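Local atomic coordinates of reducing-end xylose-releasing exo-oligoxylanase Rex8A (Paenibacillus barcinonensis, PDB entry 6SUD), a protein that hydrolyses xylooligosaccharides of a few units, linear or branched, releasing xylose from their reducing ends during xylan breakdown. Residues A[190-195]-A[249-254]; A[34-39]-A[77-82]; A[159-164]-A[208-213]; A[13-18]-A[332-337]. The protein carries 1 engineered substitution. One frame throughout, in Å; residues are numbered along the deposited sequence.

In the fold
Three of the four contacts are buried; contact 3, at a helix end, is partly exposed and has a water bridging its polar groups. Contact 2 is the one most clearly between helices, a tryptophan packed against methionine and alanine, whereas contact 4 packs an alanine and a leucine from the N-terminal region onto the turn after helix 322-331. Both lean on helix 359-373, and their nearest atoms are about 7 Å apart. Contact 1 joins two loops through a phenylalanine and a glutamine near the active site; its centre lies about 33 Å from that of contact 2, on the opposite side of the chain's centre. Contacts 1 and 3 both border helix 215-232.

Contact 1. Residues A[190-195]-A[249-254]; sequences LPFSDP and TPAPVQ
The phenyl ring of F192 overlaps the side-chain amide of Q254, the two arriving from opposite directions with their planes turned 46° to one another. Contact is made through the far end of the ring: CZ of F192 lies 3.6 Å from CD of Q254, and CE2 of F192 is equally near OE1 of Q254, 3.6 Å. Another ring carbon, CD1 of F192, rests 4.1 Å from CB of A251, alanine's short methyl suiting a place where the backbone comes near the ring. Q254 is bent at chi2 (-65°), which folds its amide back over its own loop, and NE2 of Q254 donates to the carbonyl O of P252 at 3.0 Å from above the carbonyl plane. Cutting Q254 back to an alanine would probably uncover the CE2-CZ end of the phenyl ring and cost P252 O this donor. In the 190-195 loop, P191 centres an inverse gamma turn just before F192, whose ring also meets that of F186 nearly parallel. Two irregular loops are thus joined near the xylose-binding site of this family 8 glycosidase, the F192 side chain being about 9 Å from that of D265, the inferred proton acceptor.

Contact 2. Residues A[34-39]-A[77-82]; sequences QTWNDL and MMAVQM. With EDO (1,2-ethanediol), chain C.
A chi1 of 169° on W36 swings the indole away from its own backbone nitrogen and out from helix 25-41 toward the end of helix 69-81, where M82, bent at both chi2 and chi3, curls back to meet it. The two side chains slide past each other in opposite senses. CG of M82 lies 3.8 Å from CE3 of W36, while the terminal methyl CE of M82 touches CB of W36 at 3.8 Å, so the bent thioether chain meets both the ring and its CB. The six-membered ring goes on to the helix itself: CZ3 of W36 is 3.9 Å from CA of A79, and CH2 of W36 is 4.3 Å from CB of A79, a side chain small enough to let the ring approach the backbone. This packs helix 25-41 against the C-terminal end of helix 69-81 in the (alpha/alpha)6 barrel characteristic of glycoside hydrolase family 8, and F367 on helix 359-373 touches both M78 and M82. Replacing W36 by an alanine would probably open a gap against A79 and M82 and leave K84 without its cation-pi partner. The ring nitrogen faces the other way: NE1 of W36 donates to O2 of a 1,2-ethanediol at 2.9 Å (157° at the hydrogen), the oxygen lying at the ring edge. That diol, probably from the crystallisation liquor, is also bonded to E87.

Contact 3. Residues A[159-164]-A[208-213]; sequences KILHAC and QYANEQ
The imidazole of H162 and the side-chain amide of Q213 lie almost in one plane, only 4° apart, with the amide nitrogen at the ring's edge. NE2 of Q213 stays 3.9 Å from ND1 of H162, and a water fills the corner between them. It sits in the plane of the imidazole, 2.7 Å from ND1 of H162, and accepts from NE2 of Q213 at 2.7 Å. A third side chain reaches the same water, with ND2 of N211 donating to it at 2.9 Å. Histidine, asparagine and glutamine suit the place because each offers a polar nitrogen on a side chain of different length, so that a single water can bridge all three. The chi1 of H162 (175°), with CG anti to the backbone N, brings the imidazole and its ND1 to the water. Separately, CB of H162 lies 4.0 Å from ND2 of N211. Q213 runs straight beyond CG and thereby spans the distance from its turn to the ring.

In the (alpha/alpha)6 barrel of this family, the contact places the turn that leaves helix 200-209 against the flank of helix 153-170. A210, the first residue after the helix to abandon helical backbone angles, points its methyl inward, and CD1 of L161 meets CB of A210 at 4.1 Å. W218 of helix 215-232 touches both of these side chains, making this the apolar side of the contact. The turn's backbone is held as well: R158 bonds the carbonyl O of Y209, and R215 that of A210.

Contact 4. Residues A[13-18]-A[332-337]; sequences TYANLF and ASLAAD
The hydroxyl of S333 is gripped twice, accepting from the amide nitrogen of Q294 and donating to the carbonyl O of A341, which settles this buried polar atom while CB of S333 turns to L17. CD1 of L17 lies 3.6 Å from CB of S333. With CG of L17 anti to the carbonyl carbon (chi1 -67°), one branch is carried onto the turn. The same methyl, CD1 of L17, is 4.3 Å from CD2 of L334, and CB of A15 reaches CD2 of L334 at 4.3 Å as well, so a leucine branch on one side is met by a leucine and an alanine on the other. Alanine's short methyl lets the 13-18 chain come near L334, while the longer leucine at L17 reaches across to the turn. In the (alpha/alpha)6 barrel of family 8, this joins the N-terminal region, at the start of helix 17-20, to the 3-10 turn that follows helix 322-331. Residues 332-334 make that turn, and O of A332 accepts both the N of A335 at 3.1 Å and the N of A336 at 2.8 Å. N16 occupies the N-cap position of helix 17-20, its OD1 bonded to the N of Q19, which fixes the helix start beside L17. L17 also packs on L373 of helix 359-373, and L334 reaches A372 of that helix and A274 of helix 268-280.

Contact 1. Residues A[190-195]-A[249-254]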
loop_
_atom_site.group_PDB
_atom_site.type_symbol
_atom_site.label_atom_id
_atom_site.label_comp_id
_atom_site.label_asym_id
_atom_site.label_seq_id
_atom_site.Cartn_x
_atom_site.Cartn_y
_atom_site.Cartn_z
ATOM N N LEU A 190 10.420 -3.765 17.491
ATOM C CA LEU A 190 11.651 -2.987 17.156
ATOM C C LEU A 190 11.369 -1.484 17.086
ATOM O O LEU A 190 10.346 -1.060 16.557
ATOM C CB LEU A 190 12.241 -3.530 15.851
ATOM C CG LEU A 190 12.723 -4.981 15.915
ATOM C CD1 LEU A 190 13.347 -5.411 14.596
ATOM C CD2 LEU A 190 13.708 -5.187 17.060
ATOM N N PRO A 191 12.272 -0.633 17.641
ATOM C CA PRO A 191 12.067 0.813 17.695
ATOM C C PRO A 191 12.595 1.547 16.453
ATOM O O PRO A 191 13.446 2.400 16.543
ATOM C CB PRO A 191 12.888 1.200 18.932
ATOM C CG PRO A 191 14.077 0.268 18.870
ATOM C CD PRO A 191 13.538 -1.024 18.285
ATOM N N PHE A 192 12.105 1.158 15.288
ATOM C CA PHE A 192 12.316 1.943 14.050
ATOM C C PHE A 192 11.133 1.687 13.137
ATOM O O PHE A 192 10.239 0.881 13.487
ATOM C CB PHE A 192 13.652 1.619 13.379
ATOM C CG PHE A 192 13.834 0.198 12.915
ATOM C CD1 PHE A 192 13.400 -0.204 11.660
ATOM C CD2 PHE A 192 14.489 -0.725 13.714
ATOM C CE1 PHE A 192 13.597 -1.500 11.221
ATOM C CE2 PHE A 192 14.685 -2.025 13.276
ATOM C CZ PHE A 192 14.244 -2.411 12.030
ATOM N N SER A 193 11.149 2.369 11.999
ATOM C CA SER A 193 10.000 2.394 11.071
ATOM C C SER A 193 10.437 2.009 9.662
ATOM O O SER A 193 11.607 1.648 9.442
ATOM C CB SER A 193 9.328 3.732 11.116
ATOM O OG SER A 193 8.017 3.639 10.577
ATOM N N ASP A 194 9.458 2.026 8.771
ATOM C CA ASP A 194 9.580 1.765 7.315
ATOM C C ASP A 194 8.742 2.847 6.652
ATOM O O ASP A 194 7.526 2.790 6.770
ATOM C CB ASP A 194 9.092 0.348 7.010
ATOM C CG ASP A 194 9.205 -0.069 5.561
ATOM O OD1 ASP A 194 8.950 0.777 4.676
ATOM O OD2 ASP A 194 9.547 -1.231 5.342
ATOM N N PRO A 195 9.328 3.891 6.021
ATOM C CA PRO A 195 8.536 5.004 5.479
ATOM C C PRO A 195 7.382 4.618 4.540
ATOM O O PRO A 195 6.403 5.291 4.510
ATOM C CB PRO A 195 9.579 5.828 4.712
ATOM C CG PRO A 195 10.878 5.543 5.429
ATOM C CD PRO A 195 10.777 4.095 5.872
ATOM N N THR A 249 16.207 9.360 9.508
ATOM C CA THR A 249 17.503 8.851 8.962
ATOM C C THR A 249 17.409 7.346 8.709
ATOM O O THR A 249 16.662 6.631 9.386
ATOM C CB THR A 249 18.703 9.148 9.874
ATOM O OG1 THR A 249 18.414 8.706 11.201
ATOM C CG2 THR A 249 19.091 10.611 9.886
ATOM N N PRO A 250 18.177 6.810 7.731
ATOM C CA PRO A 250 18.186 5.372 7.467
ATOM C C PRO A 250 18.572 4.588 8.726
ATOM O O PRO A 250 19.505 4.952 9.425
ATOM C CB PRO A 250 19.201 5.194 6.323
ATOM C CG PRO A 250 19.244 6.558 5.667
ATOM C CD PRO A 250 19.052 7.544 6.804
ATOM N N ALA A 251 17.788 3.563 9.021
ATOM C CA ALA A 251 17.985 2.681 10.187
ATOM C C ALA A 251 19.258 1.872 9.965
ATOM O O ALA A 251 19.713 1.724 8.828
ATOM C CB ALA A 251 16.772 1.814 10.358
ATOM N N PRO A 252 19.887 1.337 11.039
ATOM C CA PRO A 252 21.083 0.512 10.885
ATOM C C PRO A 252 20.851 -0.730 10.015
ATOM O O PRO A 252 19.722 -1.174 9.878
ATOM C CB PRO A 252 21.440 0.071 12.313
ATOM C CG PRO A 252 20.718 1.057 13.219
ATOM C CD PRO A 252 19.500 1.520 12.450
ATOM N N VAL A 253 21.933 -1.276 9.458
ATOM C CA VAL A 253 21.909 -2.594 8.764
ATOM C C VAL A 253 21.326 -3.618 9.744
ATOM O O VAL A 253 21.706 -3.600 10.942
ATOM C CB VAL A 253 23.305 -2.994 8.250
ATOM C CG1 VAL A 253 23.341 -4.433 7.738
ATOM C CG2 VAL A 253 23.773 -2.037 7.168
ATOM N N GLN A 254 20.408 -4.450 9.261
ATOM C CA GLN A 254 19.701 -5.449 10.101
ATOM C C GLN A 254 20.305 -6.829 9.833
ATOM O O GLN A 254 21.032 -6.990 8.831
ATOM C CB GLN A 254 18.193 -5.384 9.843
ATOM C CG GLN A 254 17.564 -4.037 10.181
ATOM C CD GLN A 254 17.614 -3.700 11.655
ATOM O OE1 GLN A 254 17.238 -4.503 12.510
ATOM N NE2 GLN A 254 18.072 -2.496 11.965
#

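Contact 2. Residues A[34-39]-A[77-82]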
loop_
_atom_site.group_PDB
_atom_site.type_symbol
_atom_site.label_atom_id
_atom_site.label_comp_id
_atom_site.label_asym_id
_atom_site.label_seq_id
_atom_site.Cartn_x
_atom_site.Cartn_y
_atom_site.Cartn_z
ATOM N N GLN A 34 -9.590 -4.495 -18.041
ATOM C CA GLN A 34 -8.709 -5.556 -18.588
ATOM C C GLN A 34 -7.533 -5.798 -17.641
ATOM O O GLN A 34 -7.066 -6.960 -17.558
ATOM C CB GLN A 34 -8.173 -5.241 -19.982
ATOM C CG GLN A 34 -7.557 -6.474 -20.626
ATOM C CD GLN A 34 -8.418 -7.704 -20.441
ATOM O OE1 GLN A 34 -8.024 -8.663 -19.783
ATOM N NE2 GLN A 34 -9.621 -7.683 -20.993
ATOM N N THR A 35 -7.074 -4.774 -16.917
ATOM C CA THR A 35 -5.961 -4.989 -15.961
ATOM C C THR A 35 -6.475 -5.919 -14.859
ATOM O O THR A 35 -5.791 -6.907 -14.521
ATOM C CB THR A 35 -5.419 -3.675 -15.394
ATOM O OG1 THR A 35 -5.039 -2.844 -16.489
ATOM C CG2 THR A 35 -4.267 -3.916 -14.441
ATOM N N TRP A 36 -7.669 -5.621 -14.350
ATOM C CA TRP A 36 -8.354 -6.475 -13.349
ATOM C C TRP A 36 -8.422 -7.920 -13.849
ATOM O O TRP A 36 -8.019 -8.817 -13.121
ATOM C CB TRP A 36 -9.759 -5.959 -13.027
ATOM C CG TRP A 36 -10.542 -6.964 -12.237
ATOM C CD1 TRP A 36 -11.345 -7.937 -12.755
ATOM C CD2 TRP A 36 -10.519 -7.190 -10.809
ATOM N NE1 TRP A 36 -11.846 -8.728 -11.760
ATOM C CE2 TRP A 36 -11.348 -8.307 -10.559
ATOM C CE3 TRP A 36 -9.877 -6.586 -9.722
ATOM C CZ2 TRP A 36 -11.574 -8.802 -9.277
ATOM C CZ3 TRP A 36 -10.110 -7.071 -8.455
ATOM C CH2 TRP A 36 -10.947 -8.161 -8.235
ATOM N N ASN A 37 -8.981 -8.126 -15.042
ATOM C CA ASN A 37 -9.212 -9.474 -15.627
ATOM C C ASN A 37 -7.899 -10.262 -15.704
ATOM O O ASN A 37 -7.916 -11.469 -15.379
ATOM C CB ASN A 37 -9.860 -9.342 -17.003
ATOM C CG ASN A 37 -11.280 -8.846 -16.867
ATOM O OD1 ASN A 37 -11.960 -9.203 -15.909
ATOM N ND2 ASN A 37 -11.735 -8.021 -17.796
ATOM N N ASP A 38 -6.822 -9.630 -16.172
ATOM C CA ASP A 38 -5.510 -10.305 -16.347
ATOM C C ASP A 38 -4.921 -10.684 -14.986
ATOM O O ASP A 38 -4.433 -11.810 -14.855
ATOM C CB ASP A 38 -4.532 -9.452 -17.157
ATOM C CG ASP A 38 -4.898 -9.323 -18.624
ATOM O OD1 ASP A 38 -5.779 -10.073 -19.081
ATOM O OD2 ASP A 38 -4.305 -8.459 -19.305
ATOM N N LEU A 39 -4.957 -9.791 -14.008
ATOM C CA LEU A 39 -4.339 -10.064 -12.685
ATOM C C LEU A 39 -5.093 -11.140 -11.903
ATOM O O LEU A 39 -4.437 -11.971 -11.261
ATOM C CB LEU A 39 -4.322 -8.768 -11.883
ATOM C CG LEU A 39 -3.034 -7.968 -11.945
ATOM C CD1 LEU A 39 -2.912 -7.181 -10.649
ATOM C CD2 LEU A 39 -1.823 -8.874 -12.165
ATOM N N MET A 77 -8.085 -4.552 -1.131
ATOM C CA MET A 77 -8.231 -3.127 -1.508
ATOM C C MET A 77 -8.579 -3.036 -2.994
ATOM O O MET A 77 -9.464 -2.253 -3.346
ATOM C CB MET A 77 -6.972 -2.294 -1.244
ATOM C CG MET A 77 -7.176 -0.814 -1.559
ATOM S SD MET A 77 -8.522 -0.033 -0.586
ATOM C CE MET A 77 -7.700 0.154 0.989
ATOM N N MET A 78 -7.901 -3.808 -3.841
ATOM C CA MET A 78 -8.206 -3.774 -5.294
ATOM C C MET A 78 -9.666 -4.197 -5.488
ATOM O O MET A 78 -10.387 -3.502 -6.230
ATOM C CB MET A 78 -7.296 -4.710 -6.081
ATOM C CG MET A 78 -5.812 -4.427 -5.915
ATOM S SD MET A 78 -4.859 -5.729 -6.747
ATOM C CE MET A 78 -3.187 -5.314 -6.262
ATOM N N ALA A 79 -10.091 -5.259 -4.794
ATOM C CA ALA A 79 -11.448 -5.857 -4.951
ATOM C C ALA A 79 -12.498 -4.803 -4.605
ATOM O O ALA A 79 -13.480 -4.683 -5.373
ATOM C CB ALA A 79 -11.661 -7.125 -4.162
ATOM N N VAL A 80 -12.318 -4.088 -3.497
ATOM C CA VAL A 80 -13.380 -3.165 -3.010
ATOM C C VAL A 80 -13.379 -1.921 -3.904
ATOM O O VAL A 80 -14.476 -1.493 -4.285
ATOM C CB VAL A 80 -13.312 -2.878 -1.494
ATOM C CG1 VAL A 80 -12.073 -2.114 -1.045
ATOM C CG2 VAL A 80 -14.578 -2.177 -1.058
ATOM N N GLN A 81 -12.209 -1.441 -4.358
ATOM C CA GLN A 81 -12.112 -0.294 -5.309
ATOM C C GLN A 81 -12.760 -0.662 -6.653
ATOM O O GLN A 81 -13.346 0.232 -7.286
ATOM C CB GLN A 81 -10.656 0.136 -5.486
ATOM C CG GLN A 81 -10.054 0.747 -4.228
ATOM C CD GLN A 81 -10.642 2.089 -3.873
ATOM O OE1 GLN A 81 -11.232 2.772 -4.703
ATOM N NE2 GLN A 81 -10.452 2.499 -2.627
ATOM N N MET A 82 -12.749 -1.937 -7.034
ATOM C CA MET A 82 -13.311 -2.399 -8.333
ATOM C C MET A 82 -14.733 -2.944 -8.139
ATOM O O MET A 82 -15.313 -3.410 -9.137
ATOM C CB MET A 82 -12.431 -3.485 -8.959
ATOM C CG MET A 82 -11.075 -3.024 -9.456
ATOM S SD MET A 82 -11.256 -1.933 -10.895
ATOM C CE MET A 82 -12.000 -3.057 -12.075
HETATM C C1 EDO C . -15.801 -10.760 -10.787
HETATM O O1 EDO C . -15.564 -12.142 -11.006
HETATM C C2 EDO C . -14.593 -10.057 -11.061
HETATM O O2 EDO C . -14.136 -10.369 -12.361
#

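Contact 3. Residues A[159-164]-A[208-213]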
loop_
_atom_site.group_PDB
_atom_site.type_symbol
_atom_site.label_atom_id
_atom_site.label_comp_id
_atom_site.label_asym_id
_atom_site.label_seq_id
_atom_site.Cartn_x
_atom_site.Cartn_y
_atom_site.Cartn_z
ATOM N N LYS A 159 -11.627 -4.270 15.291
ATOM C CA LYS A 159 -10.885 -5.324 16.027
ATOM C C LYS A 159 -9.391 -5.284 15.674
ATOM O O LYS A 159 -8.560 -5.358 16.593
ATOM C CB LYS A 159 -11.484 -6.679 15.663
ATOM C CG LYS A 159 -10.854 -7.888 16.318
ATOM C CD LYS A 159 -11.580 -9.154 15.918
ATOM C CE LYS A 159 -10.807 -10.404 16.255
ATOM N NZ LYS A 159 -11.691 -11.587 16.214
ATOM N N ILE A 160 -9.056 -5.216 14.382
ATOM C CA ILE A 160 -7.635 -5.124 13.930
ATOM C C ILE A 160 -7.013 -3.860 14.538
ATOM O O ILE A 160 -5.939 -3.964 15.176
ATOM C CB ILE A 160 -7.534 -5.144 12.391
ATOM C CG1 ILE A 160 -8.108 -6.439 11.817
ATOM C CG2 ILE A 160 -6.090 -4.908 11.956
ATOM C CD1 ILE A 160 -8.126 -6.502 10.298
ATOM N N LEU A 161 -7.652 -2.700 14.367
ATOM C CA LEU A 161 -7.058 -1.396 14.767
ATOM C C LEU A 161 -7.032 -1.288 16.300
ATOM O O LEU A 161 -6.124 -0.620 16.820
ATOM C CB LEU A 161 -7.841 -0.241 14.139
ATOM C CG LEU A 161 -7.712 -0.082 12.625
ATOM C CD1 LEU A 161 -8.352 1.222 12.179
ATOM C CD2 LEU A 161 -6.256 -0.133 12.182
ATOM N N HIS A 162 -7.968 -1.925 17.004
ATOM C CA HIS A 162 -7.902 -2.035 18.491
ATOM C C HIS A 162 -6.583 -2.707 18.903
ATOM O O HIS A 162 -5.859 -2.132 19.745
ATOM C CB HIS A 162 -9.084 -2.807 19.077
ATOM C CG HIS A 162 -8.924 -2.989 20.547
ATOM N ND1 HIS A 162 -9.119 -1.952 21.424
ATOM C CD2 HIS A 162 -8.529 -4.050 21.289
ATOM C CE1 HIS A 162 -8.878 -2.366 22.650
ATOM N NE2 HIS A 162 -8.505 -3.647 22.595
ATOM N N ALA A 163 -6.281 -3.883 18.341
ATOM C CA ALA A 163 -5.049 -4.641 18.654
ATOM C C ALA A 163 -3.831 -3.790 18.259
ATOM O O ALA A 163 -2.873 -3.712 19.042
ATOM C CB ALA A 163 -5.073 -5.984 17.978
ATOM N N CYS A 164 -3.891 -3.105 17.114
ATOM C CA CYS A 164 -2.788 -2.249 16.605
ATOM C C CYS A 164 -2.355 -1.229 17.663
ATOM O O CYS A 164 -1.154 -0.941 17.743
ATOM C CB CYS A 164 -3.205 -1.503 15.350
ATOM S SG CYS A 164 -3.260 -2.581 13.896
ATOM N N GLN A 208 -12.254 8.673 11.594
ATOM C CA GLN A 208 -13.724 8.710 11.371
ATOM C C GLN A 208 -14.361 7.375 11.763
ATOM O O GLN A 208 -15.512 7.403 12.247
ATOM C CB GLN A 208 -14.056 8.977 9.903
ATOM C CG GLN A 208 -13.434 10.240 9.344
ATOM C CD GLN A 208 -14.263 11.452 9.670
ATOM O OE1 GLN A 208 -15.046 11.915 8.845
ATOM N NE2 GLN A 208 -14.109 11.962 10.881
ATOM N N TYR A 209 -13.698 6.250 11.471
ATOM C CA TYR A 209 -14.364 4.918 11.416
ATOM C C TYR A 209 -13.939 3.974 12.546
ATOM O O TYR A 209 -14.691 3.013 12.796
ATOM C CB TYR A 209 -14.118 4.232 10.070
ATOM C CG TYR A 209 -14.483 5.067 8.867
ATOM C CD1 TYR A 209 -15.594 5.898 8.874
ATOM C CD2 TYR A 209 -13.724 5.015 7.711
ATOM C CE1 TYR A 209 -15.927 6.674 7.776
ATOM C CE2 TYR A 209 -14.049 5.775 6.601
ATOM C CZ TYR A 209 -15.152 6.608 6.635
ATOM O OH TYR A 209 -15.461 7.354 5.534
ATOM N N ALA A 210 -12.822 4.219 13.226
ATOM C CA ALA A 210 -12.291 3.292 14.254
ATOM C C ALA A 210 -13.127 3.418 15.530
ATOM O O ALA A 210 -14.018 4.280 15.574
ATOM C CB ALA A 210 -10.831 3.563 14.525
ATOM N N ASN A 211 -12.836 2.585 16.521
ATOM C CA ASN A 211 -13.419 2.704 17.881
ATOM C C ASN A 211 -13.290 4.157 18.360
ATOM O O ASN A 211 -12.210 4.755 18.193
ATOM C CB ASN A 211 -12.767 1.731 18.860
ATOM C CG ASN A 211 -13.228 0.302 18.669
ATOM O OD1 ASN A 211 -14.271 0.042 18.068
ATOM N ND2 ASN A 211 -12.433 -0.638 19.144
ATOM N N GLU A 212 -14.352 4.691 18.968
ATOM C CA GLU A 212 -14.448 6.123 19.364
ATOM C C GLU A 212 -13.235 6.531 20.212
ATOM O O GLU A 212 -12.683 7.612 19.955
ATOM C CB GLU A 212 -15.754 6.383 20.118
ATOM C CG GLU A 212 -16.974 6.325 19.219
ATOM C CD GLU A 212 -18.269 6.755 19.881
ATOM O OE1 GLU A 212 -18.617 6.160 20.925
ATOM O OE2 GLU A 212 -18.924 7.691 19.356
ATOM N N GLN A 213 -12.821 5.684 21.159
ATOM C CA GLN A 213 -11.743 5.999 22.141
ATOM C C GLN A 213 -10.419 6.263 21.410
ATOM O O GLN A 213 -9.556 6.924 21.995
ATOM C CB GLN A 213 -11.572 4.883 23.179
ATOM C CG GLN A 213 -11.100 3.547 22.603
ATOM C CD GLN A 213 -10.637 2.541 23.631
ATOM O OE1 GLN A 213 -10.502 2.834 24.813
ATOM N NE2 GLN A 213 -10.380 1.325 23.173
HETATM O O HOH W 1 -10.159 0.401 20.631
#

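Contact 4. Residues A[13-18]-A[332-337]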
loop_
_atom_site.group_PDB
_atom_site.type_symbol
_atom_site.label_atom_id
_atom_site.label_comp_id
_atom_site.label_asym_id
_atom_site.label_seq_id
_atom_site.Cartn_x
_atom_site.Cartn_y
_atom_site.Cartn_z
ATOM N N THR A 13 -14.755 14.781 -6.031
ATOM C CA THR A 13 -14.206 14.832 -7.415
ATOM C C THR A 13 -12.780 14.278 -7.425
ATOM O O THR A 13 -11.936 14.784 -6.665
ATOM C CB THR A 13 -14.262 16.262 -7.965
ATOM O OG1 THR A 13 -15.644 16.607 -8.037
ATOM C CG2 THR A 13 -13.618 16.418 -9.324
ATOM N N TYR A 14 -12.523 13.298 -8.294
ATOM C CA TYR A 14 -11.216 12.599 -8.420
ATOM C C TYR A 14 -10.562 12.975 -9.746
ATOM O O TYR A 14 -11.230 12.864 -10.779
ATOM C CB TYR A 14 -11.421 11.087 -8.284
ATOM C CG TYR A 14 -11.823 10.718 -6.880
ATOM C CD1 TYR A 14 -13.147 10.744 -6.475
ATOM C CD2 TYR A 14 -10.855 10.441 -5.930
ATOM C CE1 TYR A 14 -13.503 10.442 -5.170
ATOM C CE2 TYR A 14 -11.196 10.133 -4.627
ATOM C CZ TYR A 14 -12.522 10.128 -4.246
ATOM O OH TYR A 14 -12.825 9.844 -2.952
ATOM N N ALA A 15 -9.298 13.404 -9.708
ATOM C CA ALA A 15 -8.492 13.685 -10.918
ATOM C C ALA A 15 -8.413 12.409 -11.750
ATOM O O ALA A 15 -8.059 11.346 -11.201
ATOM C CB ALA A 15 -7.108 14.176 -10.579
ATOM N N ASN A 16 -8.708 12.531 -13.042
ATOM C CA ASN A 16 -8.518 11.437 -14.024
ATOM C C ASN A 16 -7.363 11.894 -14.900
ATOM O O ASN A 16 -7.613 12.669 -15.844
ATOM C CB ASN A 16 -9.811 11.124 -14.779
ATOM C CG ASN A 16 -9.666 10.023 -15.811
ATOM O OD1 ASN A 16 -8.558 9.662 -16.208
ATOM N ND2 ASN A 16 -10.784 9.493 -16.280
ATOM N N LEU A 17 -6.143 11.502 -14.544
ATOM C CA LEU A 17 -4.929 12.000 -15.227
ATOM C C LEU A 17 -4.824 11.367 -16.606
ATOM O O LEU A 17 -4.209 12.014 -17.454
ATOM C CB LEU A 17 -3.691 11.712 -14.376
ATOM C CG LEU A 17 -3.666 12.510 -13.079
ATOM C CD1 LEU A 17 -2.297 12.481 -12.448
ATOM C CD2 LEU A 17 -4.083 13.940 -13.344
ATOM N N PHE A 18 -5.376 10.167 -16.822
ATOM C CA PHE A 18 -5.398 9.556 -18.178
ATOM C C PHE A 18 -6.231 10.462 -19.092
ATOM O O PHE A 18 -5.797 10.751 -20.205
ATOM C CB PHE A 18 -5.903 8.113 -18.149
ATOM C CG PHE A 18 -4.961 7.099 -17.545
ATOM C CD1 PHE A 18 -3.604 7.095 -17.838
ATOM C CD2 PHE A 18 -5.443 6.084 -16.730
ATOM C CE1 PHE A 18 -2.757 6.138 -17.294
ATOM C CE2 PHE A 18 -4.598 5.131 -16.182
ATOM C CZ PHE A 18 -3.254 5.156 -16.465
ATOM N N ALA A 332 2.826 9.438 -8.742
ATOM C CA ALA A 332 3.256 10.747 -8.194
ATOM C C ALA A 332 2.648 11.894 -9.015
ATOM O O ALA A 332 2.663 13.026 -8.513
ATOM C CB ALA A 332 4.757 10.851 -8.165
ATOM N N SER A 333 2.130 11.610 -10.218
ATOM C CA SER A 333 1.467 12.616 -11.091
ATOM C C SER A 333 0.143 13.106 -10.485
ATOM O O SER A 333 -0.319 14.188 -10.916
ATOM C CB SER A 333 1.310 12.118 -12.481
ATOM O OG SER A 333 2.597 12.032 -13.099
ATOM N N LEU A 334 -0.457 12.385 -9.526
ATOM C CA LEU A 334 -1.613 12.940 -8.764
ATOM C C LEU A 334 -1.204 14.244 -8.064
ATOM O O LEU A 334 -2.102 15.075 -7.839
ATOM C CB LEU A 334 -2.158 11.931 -7.748
ATOM C CG LEU A 334 -3.029 10.812 -8.307
ATOM C CD1 LEU A 334 -3.299 9.753 -7.248
ATOM C CD2 LEU A 334 -4.325 11.352 -8.871
ATOM N N ALA A 335 0.070 14.416 -7.705
ATOM C CA ALA A 335 0.540 15.577 -6.908
ATOM C C ALA A 335 1.509 16.455 -7.705
ATOM O O ALA A 335 1.475 17.675 -7.530
ATOM C CB ALA A 335 1.160 15.104 -5.622
ATOM N N ALA A 336 2.372 15.858 -8.526
ATOM C CA ALA A 336 3.429 16.590 -9.265
ATOM C C ALA A 336 2.768 17.577 -10.233
ATOM O O ALA A 336 1.732 17.230 -10.845
ATOM C CB ALA A 336 4.335 15.625 -9.993
ATOM N N ASP A 337 3.331 18.771 -10.351
ATOM C CA ASP A 337 2.905 19.786 -11.354
ATOM C C ASP A 337 4.115 20.215 -12.188
ATOM O O ASP A 337 4.050 21.286 -12.838
ATOM C CB ASP A 337 2.253 20.976 -10.660
ATOM C CG ASP A 337 3.211 21.733 -9.760
ATOM O OD1 ASP A 337 4.404 21.356 -9.727
ATOM O OD2 ASP A 337 2.759 22.691 -9.105
#